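Local structure of PppA (Pseudomonas aeruginosa, 6JKV) at residues A[216-221]-A[249-254]; A[141-146]-A[209-214]; A[223-228]-A[239-244]. The protein probably acts as a manganese-dependent protein serine/threonine phosphatase of the PP2C family and regulates the type VI secretion system. One frame throughout, in Å; residues are numbered along the deposited sequence.

Contact 1 of 3, residues A[216-221]-A[249-254]; sequences LNKTAD and GAPDNI
L216 meets I254 at the start of the 216-221 segment. The CD1 methyl of I254 lies 3.6 Å from L216 CA and also touches the leucine side chain, CD1 to CD1 at 3.8 Å. The two side chains approach at a slant. I254 reaches this far because its CG1 is anti to the backbone N (chi1 172°) and its chain is extended. L216 is also packed by L210 and L241, so the pair belongs to the buried layer between sheet and helices.

K218 comes next and runs over D252 at about a right angle. K218 CE is 3.9 Å from D252 CB. The chain bends at its last two torsions. K218 NZ forms its salt bridge with D214 and stays 4.1 Å from D252 OD2. That oxygen binds manganese, together with D214 and D61.

T219 closes the turn. T219 CG2 packs on P251 CD at 3.5 Å, the two side chains passing with their ends pointing opposite ways. T219 OG1 comes within 4.0 Å of I254 CD1. It sits near the carbonyls of L216 and G215. The T219 amide N donates to L216 O at 2.9 Å. In the 249-254 segment, G249 is the C-prime residue of a Schellman motif ending helix 234-247, and the chain then leads through P251 to D252.

The contact is apolar between the segments, with charge at one edge. The lysine lies beside two metal-binding aspartates of this PP2C site, and its positive charge probably offsets part of their negative charge.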
loop_
_atom_site.group_PDB
_atom_site.type_symbol
_atom_site.label_atom_id
_atom_site.label_comp_id
_atom_site.label_asym_id
_atom_site.label_seq_id
_atom_site.Cartn_x
_atom_site.Cartn_y
_atom_site.Cartn_z
ATOM N N LEU A 216 -1.979 -0.662 -10.518
ATOM C CA LEU A 216 -3.301 -0.023 -10.744
ATOM C C LEU A 216 -3.114 1.352 -11.390
ATOM O O LEU A 216 -3.701 1.574 -12.483
ATOM C CB LEU A 216 -4.075 0.082 -9.430
ATOM C CG LEU A 216 -5.395 0.846 -9.513
ATOM C CD1 LEU A 216 -6.343 0.210 -10.527
ATOM C CD2 LEU A 216 -6.047 0.920 -8.149
ATOM N N ASN A 217 -2.362 2.254 -10.750
ATOM C CA ASN A 217 -2.236 3.645 -11.271
ATOM C C ASN A 217 -1.459 3.622 -12.589
ATOM O O ASN A 217 -1.556 4.594 -13.356
ATOM C CB ASN A 217 -1.643 4.632 -10.266
ATOM C CG ASN A 217 -0.439 4.108 -9.522
ATOM O OD1 ASN A 217 -0.573 3.326 -8.583
ATOM N ND2 ASN A 217 0.735 4.589 -9.893
ATOM N N LYS A 218 -0.753 2.532 -12.880
ATOM C CA LYS A 218 -0.045 2.387 -14.172
ATOM C C LYS A 218 -1.053 2.154 -15.302
ATOM O O LYS A 218 -0.712 2.458 -16.456
ATOM C CB LYS A 218 0.953 1.233 -14.098
ATOM C CG LYS A 218 2.288 1.522 -14.758
ATOM C CD LYS A 218 3.046 0.261 -15.090
ATOM C CE LYS A 218 3.406 -0.550 -13.862
ATOM N NZ LYS A 218 4.311 0.206 -12.970
ATOM N N THR A 219 -2.250 1.660 -14.989
ATOM C CA THR A 219 -3.274 1.285 -15.997
ATOM C C THR A 219 -4.531 2.163 -15.915
ATOM O O THR A 219 -5.411 2.016 -16.787
ATOM C CB THR A 219 -3.668 -0.184 -15.845
ATOM O OG1 THR A 219 -3.969 -0.460 -14.475
ATOM C CG2 THR A 219 -2.577 -1.121 -16.309
ATOM N N ALA A 220 -4.643 3.037 -14.916
ATOM C CA ALA A 220 -5.765 3.994 -14.794
ATOM C C ALA A 220 -5.257 5.287 -14.158
ATOM O O ALA A 220 -4.562 5.227 -13.126
ATOM C CB ALA A 220 -6.882 3.394 -13.981
ATOM N N ASP A 221 -5.588 6.421 -14.761
ATOM C CA ASP A 221 -5.152 7.739 -14.242
ATOM C C ASP A 221 -6.075 8.115 -13.083
ATOM O O ASP A 221 -7.093 7.429 -12.879
ATOM C CB ASP A 221 -5.080 8.792 -15.357
ATOM C CG ASP A 221 -6.430 9.160 -15.947
ATOM O OD1 ASP A 221 -7.298 9.578 -15.169
ATOM O OD2 ASP A 221 -6.608 9.019 -17.174
ATOM N N GLY A 249 -4.522 -4.335 -20.088
ATOM C CA GLY A 249 -3.328 -5.156 -20.366
ATOM C C GLY A 249 -2.486 -5.505 -19.141
ATOM O O GLY A 249 -1.481 -6.204 -19.321
ATOM N N ALA A 250 -2.821 -4.994 -17.952
ATOM C CA ALA A 250 -2.287 -5.461 -16.644
ATOM C C ALA A 250 -0.819 -5.883 -16.716
ATOM O O ALA A 250 -0.476 -7.019 -16.404
ATOM C CB ALA A 250 -3.128 -6.606 -16.153
ATOM N N PRO A 251 0.096 -4.958 -17.060
ATOM C CA PRO A 251 1.513 -5.289 -17.235
ATOM C C PRO A 251 2.204 -5.690 -15.923
ATOM O O PRO A 251 3.223 -6.349 -15.993
ATOM C CB PRO A 251 2.123 -4.002 -17.803
ATOM C CG PRO A 251 1.170 -2.904 -17.379
ATOM C CD PRO A 251 -0.192 -3.532 -17.232
ATOM N N ASP A 252 1.629 -5.297 -14.782
ATOM C CA ASP A 252 2.172 -5.558 -13.424
ATOM C C ASP A 252 1.121 -6.286 -12.580
ATOM O O ASP A 252 -0.072 -6.259 -12.948
ATOM C CB ASP A 252 2.598 -4.245 -12.757
ATOM C CG ASP A 252 3.534 -4.424 -11.574
ATOM O OD1 ASP A 252 3.855 -5.586 -11.243
ATOM O OD2 ASP A 252 3.931 -3.404 -10.993
ATOM N N ASN A 253 1.555 -6.923 -11.489
ATOM C CA ASN A 253 0.654 -7.360 -10.396
ATOM C C ASN A 253 -0.180 -6.139 -10.013
ATOM O O ASN A 253 0.393 -5.048 -9.868
ATOM C CB ASN A 253 1.409 -7.886 -9.176
ATOM C CG ASN A 253 2.358 -9.028 -9.485
ATOM O OD1 ASN A 253 3.306 -9.260 -8.736
ATOM N ND2 ASN A 253 2.102 -9.760 -10.561
ATOM N N ILE A 254 -1.488 -6.304 -9.885
ATOM C CA ILE A 254 -2.405 -5.171 -9.606
ATOM C C ILE A 254 -3.185 -5.516 -8.346
ATOM O O ILE A 254 -3.874 -6.545 -8.345
ATOM C CB ILE A 254 -3.316 -4.871 -10.812
ATOM C CG1 ILE A 254 -4.384 -3.843 -10.442
ATOM C CG2 ILE A 254 -3.918 -6.141 -11.392
ATOM C CD1 ILE A 254 -4.967 -3.125 -11.641
#

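Contact 2 of 3, residues A[141-146]-A[209-214]; sequences SRLYRL and FLLCSD
R142 to R145 pair with F209 to C212 as antiparallel neighbours inside a five-stranded sheet, one of the two sheets of the PP2C beta sandwich. R142-C212 and Y144-L210 are hydrogen-bonded pairs. L143-L211 and R145-F209 are non-hydrogen-bonded pairs. Four backbone bonds hold the strands, the shortest being Y144 N to L210 O at 2.8 Å.

Both faces of the pair are buried in the middle. On one face L143 and L211 lie side by side, CD1 to CD1 at 3.8 Å. L143 CD1 also reaches F209 CB. V124 and L126 of the other sheet cover this face. On the opposite face the Y144 ring lies alongside L210, and C212 SG comes to the ring edge near its plane, 4.2 Å from Y144 CE1. L225 and L216 pack there from the helices.

The partly exposed margin is different. There R142 and R145 turn their ends to partners outside the strand pair. R145 still runs beside F209, with R145 CD 3.9 Å from F209 CE1 and its guanidinium tilted 37° from the ring. Its NH2 goes on to a salt bridge with E152. R142 starts beside C212, but its guanidinium turns from strand 209-212. R142 NH1 bonds Y144 OH at 2.8 Å, in the guanidinium plane, and NH2 pairs with D157. These bonds fix the arginine's flat end.

At the metal end the strands give way to loop. D214 OD1 binds manganese there. S141 OG bonds T122 and meets a water at 2.7 Å that accepts from D214 N.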
loop_
_atom_site.group_PDB
_atom_site.type_symbol
_atom_site.label_atom_id
_atom_site.label_comp_id
_atom_site.label_asym_id
_atom_site.label_seq_id
_atom_site.Cartn_x
_atom_site.Cartn_y
_atom_site.Cartn_z
ATOM N N SER A 141 3.899 2.384 -3.925
ATOM C CA SER A 141 2.512 1.997 -3.582
ATOM C C SER A 141 1.849 3.202 -2.908
ATOM O O SER A 141 2.530 3.896 -2.117
ATOM C CB SER A 141 2.480 0.771 -2.720
ATOM O OG SER A 141 2.922 -0.378 -3.428
ATOM N N ARG A 142 0.590 3.463 -3.244
ATOM C CA ARG A 142 -0.052 4.760 -2.953
ATOM C C ARG A 142 -1.233 4.575 -2.001
ATOM O O ARG A 142 -1.863 3.482 -1.970
ATOM C CB ARG A 142 -0.487 5.439 -4.252
ATOM C CG ARG A 142 0.679 5.925 -5.093
ATOM C CD ARG A 142 0.235 6.339 -6.474
ATOM N NE ARG A 142 1.349 6.807 -7.285
ATOM C CZ ARG A 142 1.235 7.626 -8.321
ATOM N NH1 ARG A 142 0.049 8.093 -8.677
ATOM N NH2 ARG A 142 2.311 7.985 -8.996
ATOM N N LEU A 143 -1.488 5.626 -1.227
ATOM C CA LEU A 143 -2.776 5.862 -0.548
ATOM C C LEU A 143 -3.404 7.132 -1.121
ATOM O O LEU A 143 -2.719 8.182 -1.164
ATOM C CB LEU A 143 -2.564 6.006 0.953
ATOM C CG LEU A 143 -3.789 6.531 1.690
ATOM C CD1 LEU A 143 -4.819 5.424 1.859
ATOM C CD2 LEU A 143 -3.397 7.136 3.019
ATOM N N TYR A 144 -4.663 7.015 -1.536
ATOM C CA TYR A 144 -5.521 8.145 -1.950
ATOM C C TYR A 144 -6.683 8.292 -0.968
ATOM O O TYR A 144 -7.111 7.297 -0.367
ATOM C CB TYR A 144 -6.104 7.918 -3.341
ATOM C CG TYR A 144 -5.124 7.894 -4.483
ATOM C CD1 TYR A 144 -4.456 6.727 -4.822
ATOM C CD2 TYR A 144 -4.913 9.016 -5.263
ATOM C CE1 TYR A 144 -3.583 6.691 -5.896
ATOM C CE2 TYR A 144 -4.047 8.994 -6.339
ATOM C CZ TYR A 144 -3.382 7.826 -6.658
ATOM O OH TYR A 144 -2.537 7.781 -7.732
ATOM N N ARG A 145 -7.189 9.511 -0.839
ATOM C CA ARG A 145 -8.446 9.772 -0.103
ATOM C C ARG A 145 -9.474 10.352 -1.069
ATOM O O ARG A 145 -9.146 11.304 -1.778
ATOM C CB ARG A 145 -8.209 10.714 1.073
ATOM C CG ARG A 145 -9.502 11.248 1.675
ATOM C CD ARG A 145 -9.292 12.073 2.917
ATOM N NE ARG A 145 -8.543 13.279 2.621
ATOM C CZ ARG A 145 -8.084 14.122 3.535
ATOM N NH1 ARG A 145 -8.295 13.886 4.820
ATOM N NH2 ARG A 145 -7.384 15.175 3.157
ATOM N N LEU A 146 -10.672 9.771 -1.088
ATOM C CA LEU A 146 -11.843 10.355 -1.772
ATOM C C LEU A 146 -12.722 11.028 -0.721
ATOM O O LEU A 146 -13.206 10.336 0.196
ATOM C CB LEU A 146 -12.614 9.264 -2.513
ATOM C CG LEU A 146 -13.785 9.761 -3.354
ATOM C CD1 LEU A 146 -13.276 10.381 -4.642
ATOM C CD2 LEU A 146 -14.754 8.635 -3.654
ATOM N N PHE A 209 -10.872 5.661 1.089
ATOM C CA PHE A 209 -9.406 5.520 0.961
ATOM C C PHE A 209 -9.110 4.381 0.002
ATOM O O PHE A 209 -9.815 3.365 0.029
ATOM C CB PHE A 209 -8.761 5.263 2.321
ATOM C CG PHE A 209 -9.070 6.321 3.340
ATOM C CD1 PHE A 209 -8.334 7.487 3.390
ATOM C CD2 PHE A 209 -10.100 6.145 4.246
ATOM C CE1 PHE A 209 -8.616 8.460 4.334
ATOM C CE2 PHE A 209 -10.377 7.115 5.197
ATOM C CZ PHE A 209 -9.635 8.269 5.237
ATOM N N LEU A 210 -8.087 4.571 -0.818
ATOM C CA LEU A 210 -7.566 3.525 -1.719
ATOM C C LEU A 210 -6.078 3.334 -1.443
ATOM O O LEU A 210 -5.320 4.305 -1.588
ATOM C CB LEU A 210 -7.795 3.936 -3.174
ATOM C CG LEU A 210 -7.033 3.084 -4.187
ATOM C CD1 LEU A 210 -7.661 1.703 -4.284
ATOM C CD2 LEU A 210 -6.984 3.758 -5.546
ATOM N N LEU A 211 -5.714 2.123 -1.038
ATOM C CA LEU A 211 -4.319 1.635 -1.020
ATOM C C LEU A 211 -4.124 0.778 -2.273
ATOM O O LEU A 211 -4.981 -0.101 -2.561
ATOM C CB LEU A 211 -4.073 0.819 0.250
ATOM C CG LEU A 211 -4.173 1.571 1.576
ATOM C CD1 LEU A 211 -5.617 1.761 2.027
ATOM C CD2 LEU A 211 -3.396 0.820 2.652
ATOM N N CYS A 212 -3.046 1.011 -3.013
ATOM C CA CYS A 212 -2.823 0.257 -4.265
ATOM C C CYS A 212 -1.336 0.137 -4.567
ATOM O O CYS A 212 -0.532 0.960 -4.083
ATOM C CB CYS A 212 -3.576 0.881 -5.439
ATOM S SG CYS A 212 -2.960 2.494 -5.993
ATOM N N SER A 213 -0.997 -0.899 -5.323
ATOM C CA SER A 213 0.334 -1.060 -5.930
ATOM C C SER A 213 0.345 -0.271 -7.234
ATOM O O SER A 213 -0.746 0.093 -7.723
ATOM C CB SER A 213 0.675 -2.505 -6.132
ATOM O OG SER A 213 -0.198 -3.122 -7.069
ATOM N N ASP A 214 1.537 -0.018 -7.769
ATOM C CA ASP A 214 1.712 0.811 -8.988
ATOM C C ASP A 214 0.997 0.149 -10.173
ATOM O O ASP A 214 0.671 0.856 -11.127
ATOM C CB ASP A 214 3.189 1.075 -9.276
ATOM C CG ASP A 214 4.015 -0.185 -9.466
ATOM O OD1 ASP A 214 3.529 -1.276 -9.088
ATOM O OD2 ASP A 214 5.135 -0.066 -9.990
HETATM O O HOH W 1 3.713 -0.323 -6.021
#

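Contact 3 of 3, residues A[223-228]-A[239-244]; sequences SELRDV and RSLVHL
Segments 223-228 and 239-244, parts of helices 222-229 and 234-247, run roughly antiparallel at 144°, with their axes 10.3 Å apart at closest approach. The nearest CA atoms are those of V228 and L241, 6.6 Å from each other. This is structural packing on the outside of the sheet, and the L225 side chain is about 14 Å from a bound manganese.

V228 is the centre of the contact. V228 CG1 touches L241 CG at 3.6 Å and S240 CB at 3.8 Å. Valine and leucine meet at a slant. V228 CG1 is anti to the backbone N (chi1 -180°), which turns this methyl to L241 and S240. The other methyl, V228 CG2, faces L244 CD2 more loosely at 4.4 Å.

L241 CD2 reaches further, to L225. The CD2 methyls of L225 and L241 are 3.7 Å apart, and the two leucines lie roughly perpendicular. Both also pack on L216 of helix 214-217. This is the buried side of the helix pair, the one that faces the sheet.

The outer side is polar and less tight. The CB of E224 lies 4.4 Å from L244 CD2, but its carboxylate turns elsewhere. OE2 forms a salt bridge with R248, and OE1 accepts from the D221 amide. S240 gives only its CB to the contact. Its OG bonds the carbonyl of A236, one turn back in its own helix.

No polar side-chain group bonds directly from one segment to the other. At the edge of the contact, the salt bridge of E224 with R248 ties the start of helix 222-229 to the residue just past helix 234-247. Elsewhere the two helices meet through methyl and methylene groups, so shape and burial hold them together here.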
loop_
_atom_site.group_PDB
_atom_site.type_symbol
_atom_site.label_atom_id
_atom_site.label_comp_id
_atom_site.label_asym_id
_atom_site.label_seq_id
_atom_site.Cartn_x
_atom_site.Cartn_y
_atom_site.Cartn_z
ATOM N N SER A 223 -8.235 10.466 -12.462
ATOM C CA SER A 223 -9.645 10.846 -12.729
ATOM C C SER A 223 -10.498 9.581 -12.858
ATOM O O SER A 223 -11.653 9.582 -12.379
ATOM C CB SER A 223 -9.777 11.750 -13.930
ATOM O OG SER A 223 -9.319 11.116 -15.110
ATOM N N GLU A 224 -9.951 8.531 -13.465
ATOM C CA GLU A 224 -10.653 7.228 -13.575
ATOM C C GLU A 224 -10.698 6.562 -12.201
ATOM O O GLU A 224 -11.727 5.971 -11.876
ATOM C CB GLU A 224 -9.985 6.347 -14.627
ATOM C CG GLU A 224 -10.112 6.917 -16.030
ATOM C CD GLU A 224 -9.170 6.294 -17.035
ATOM O OE1 GLU A 224 -8.097 5.838 -16.623
ATOM O OE2 GLU A 224 -9.530 6.240 -18.228
ATOM N N LEU A 225 -9.635 6.672 -11.402
ATOM C CA LEU A 225 -9.656 6.144 -10.015
ATOM C C LEU A 225 -10.784 6.834 -9.243
ATOM O O LEU A 225 -11.554 6.133 -8.566
ATOM C CB LEU A 225 -8.304 6.366 -9.331
ATOM C CG LEU A 225 -7.105 5.623 -9.922
ATOM C CD1 LEU A 225 -5.861 5.920 -9.100
ATOM C CD2 LEU A 225 -7.342 4.124 -10.005
ATOM N N ARG A 226 -10.894 8.158 -9.357
ATOM C CA ARG A 226 -11.964 8.940 -8.694
ATOM C C ARG A 226 -13.340 8.435 -9.154
ATOM O O ARG A 226 -14.245 8.311 -8.302
ATOM C CB ARG A 226 -11.802 10.428 -9.016
ATOM C CG ARG A 226 -12.791 11.328 -8.291
ATOM C CD ARG A 226 -13.497 12.256 -9.259
ATOM N NE ARG A 226 -14.558 11.563 -9.977
ATOM C CZ ARG A 226 -15.822 11.481 -9.574
ATOM N NH1 ARG A 226 -16.200 12.072 -8.451
ATOM N NH2 ARG A 226 -16.713 10.819 -10.295
ATOM N N ASP A 227 -13.507 8.157 -10.449
ATOM C CA ASP A 227 -14.790 7.665 -11.005
ATOM C C ASP A 227 -15.168 6.328 -10.370
ATOM O O ASP A 227 -16.323 6.182 -9.911
ATOM C CB ASP A 227 -14.726 7.534 -12.524
ATOM C CG ASP A 227 -14.725 8.879 -13.214
ATOM O OD1 ASP A 227 -15.084 9.868 -12.555
ATOM O OD2 ASP A 227 -14.349 8.920 -14.391
ATOM N N VAL A 228 -14.236 5.384 -10.350
ATOM C CA VAL A 228 -14.507 4.005 -9.859
ATOM C C VAL A 228 -14.732 4.047 -8.343
ATOM O O VAL A 228 -15.629 3.332 -7.863
ATOM C CB VAL A 228 -13.382 3.028 -10.242
ATOM C CG1 VAL A 228 -13.688 1.630 -9.739
ATOM C CG2 VAL A 228 -13.138 3.005 -11.742
ATOM N N ARG A 239 -12.892 -4.679 -7.097
ATOM C CA ARG A 239 -13.019 -5.623 -8.238
ATOM C C ARG A 239 -13.140 -4.844 -9.549
ATOM O O ARG A 239 -12.617 -5.324 -10.572
ATOM C CB ARG A 239 -14.203 -6.575 -8.049
ATOM C CG ARG A 239 -13.771 -7.969 -7.626
ATOM C CD ARG A 239 -14.650 -8.516 -6.538
ATOM N NE ARG A 239 -14.029 -9.652 -5.874
ATOM C CZ ARG A 239 -13.487 -9.631 -4.659
ATOM N NH1 ARG A 239 -13.448 -8.519 -3.944
ATOM N NH2 ARG A 239 -12.955 -10.732 -4.160
ATOM N N SER A 240 -13.811 -3.689 -9.543
ATOM C CA SER A 240 -13.961 -2.840 -10.755
ATOM C C SER A 240 -12.615 -2.189 -11.092
ATOM O O SER A 240 -12.283 -2.077 -12.292
ATOM C CB SER A 240 -15.037 -1.823 -10.581
ATOM O OG SER A 240 -16.256 -2.448 -10.214
ATOM N N LEU A 241 -11.849 -1.786 -10.080
ATOM C CA LEU A 241 -10.506 -1.197 -10.309
ATOM C C LEU A 241 -9.607 -2.230 -10.988
ATOM O O LEU A 241 -8.994 -1.898 -12.026
ATOM C CB LEU A 241 -9.903 -0.745 -8.980
ATOM C CG LEU A 241 -10.482 0.536 -8.391
ATOM C CD1 LEU A 241 -10.034 0.689 -6.944
ATOM C CD2 LEU A 241 -10.065 1.741 -9.221
ATOM N N VAL A 242 -9.545 -3.437 -10.425
ATOM C CA VAL A 242 -8.684 -4.527 -10.956
ATOM C C VAL A 242 -9.169 -4.873 -12.371
ATOM O O VAL A 242 -8.309 -5.018 -13.264
ATOM C CB VAL A 242 -8.668 -5.741 -10.007
ATOM C CG1 VAL A 242 -8.023 -6.961 -10.642
ATOM C CG2 VAL A 242 -7.981 -5.387 -8.694
ATOM N N HIS A 243 -10.488 -4.950 -12.582
ATOM C CA HIS A 243 -11.082 -5.280 -13.904
ATOM C C HIS A 243 -10.631 -4.245 -14.942
ATOM O O HIS A 243 -10.235 -4.655 -16.045
ATOM C CB HIS A 243 -12.611 -5.387 -13.836
ATOM C CG HIS A 243 -13.261 -5.401 -15.181
ATOM N ND1 HIS A 243 -14.244 -4.490 -15.547
ATOM C CD2 HIS A 243 -13.048 -6.187 -16.257
ATOM C CE1 HIS A 243 -14.627 -4.734 -16.783
ATOM N NE2 HIS A 243 -13.905 -5.771 -17.243
ATOM N N LEU A 244 -10.710 -2.952 -14.610
ATOM C CA LEU A 244 -10.279 -1.870 -15.531
ATOM C C LEU A 244 -8.792 -2.056 -15.862
ATOM O O LEU A 244 -8.433 -1.982 -17.058
ATOM C CB LEU A 244 -10.541 -0.505 -14.890
ATOM C CG LEU A 244 -9.987 0.702 -15.648
ATOM C CD1 LEU A 244 -10.591 0.818 -17.042
ATOM C CD2 LEU A 244 -10.228 1.977 -14.865
#

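Overall arrangement
From the N terminus, contact 2 comes first. It closes a long loop between 141-146 and 209-214, joining two strands at the middle of one sheet. It is complete before contact 1 opens at 216. Contact 1 closes on 249-254, just where strand 254-261 of the same sheet begins. Contact 3 falls within that span and pairs the two helices it holds. No two contacts cross. All three touch one another. L216 of contact 1 packs against L225 and L241 of contact 3, and L210 of contact 2 meets L241. D214 and D252 bring contacts 2 and 1 together at one manganese ion.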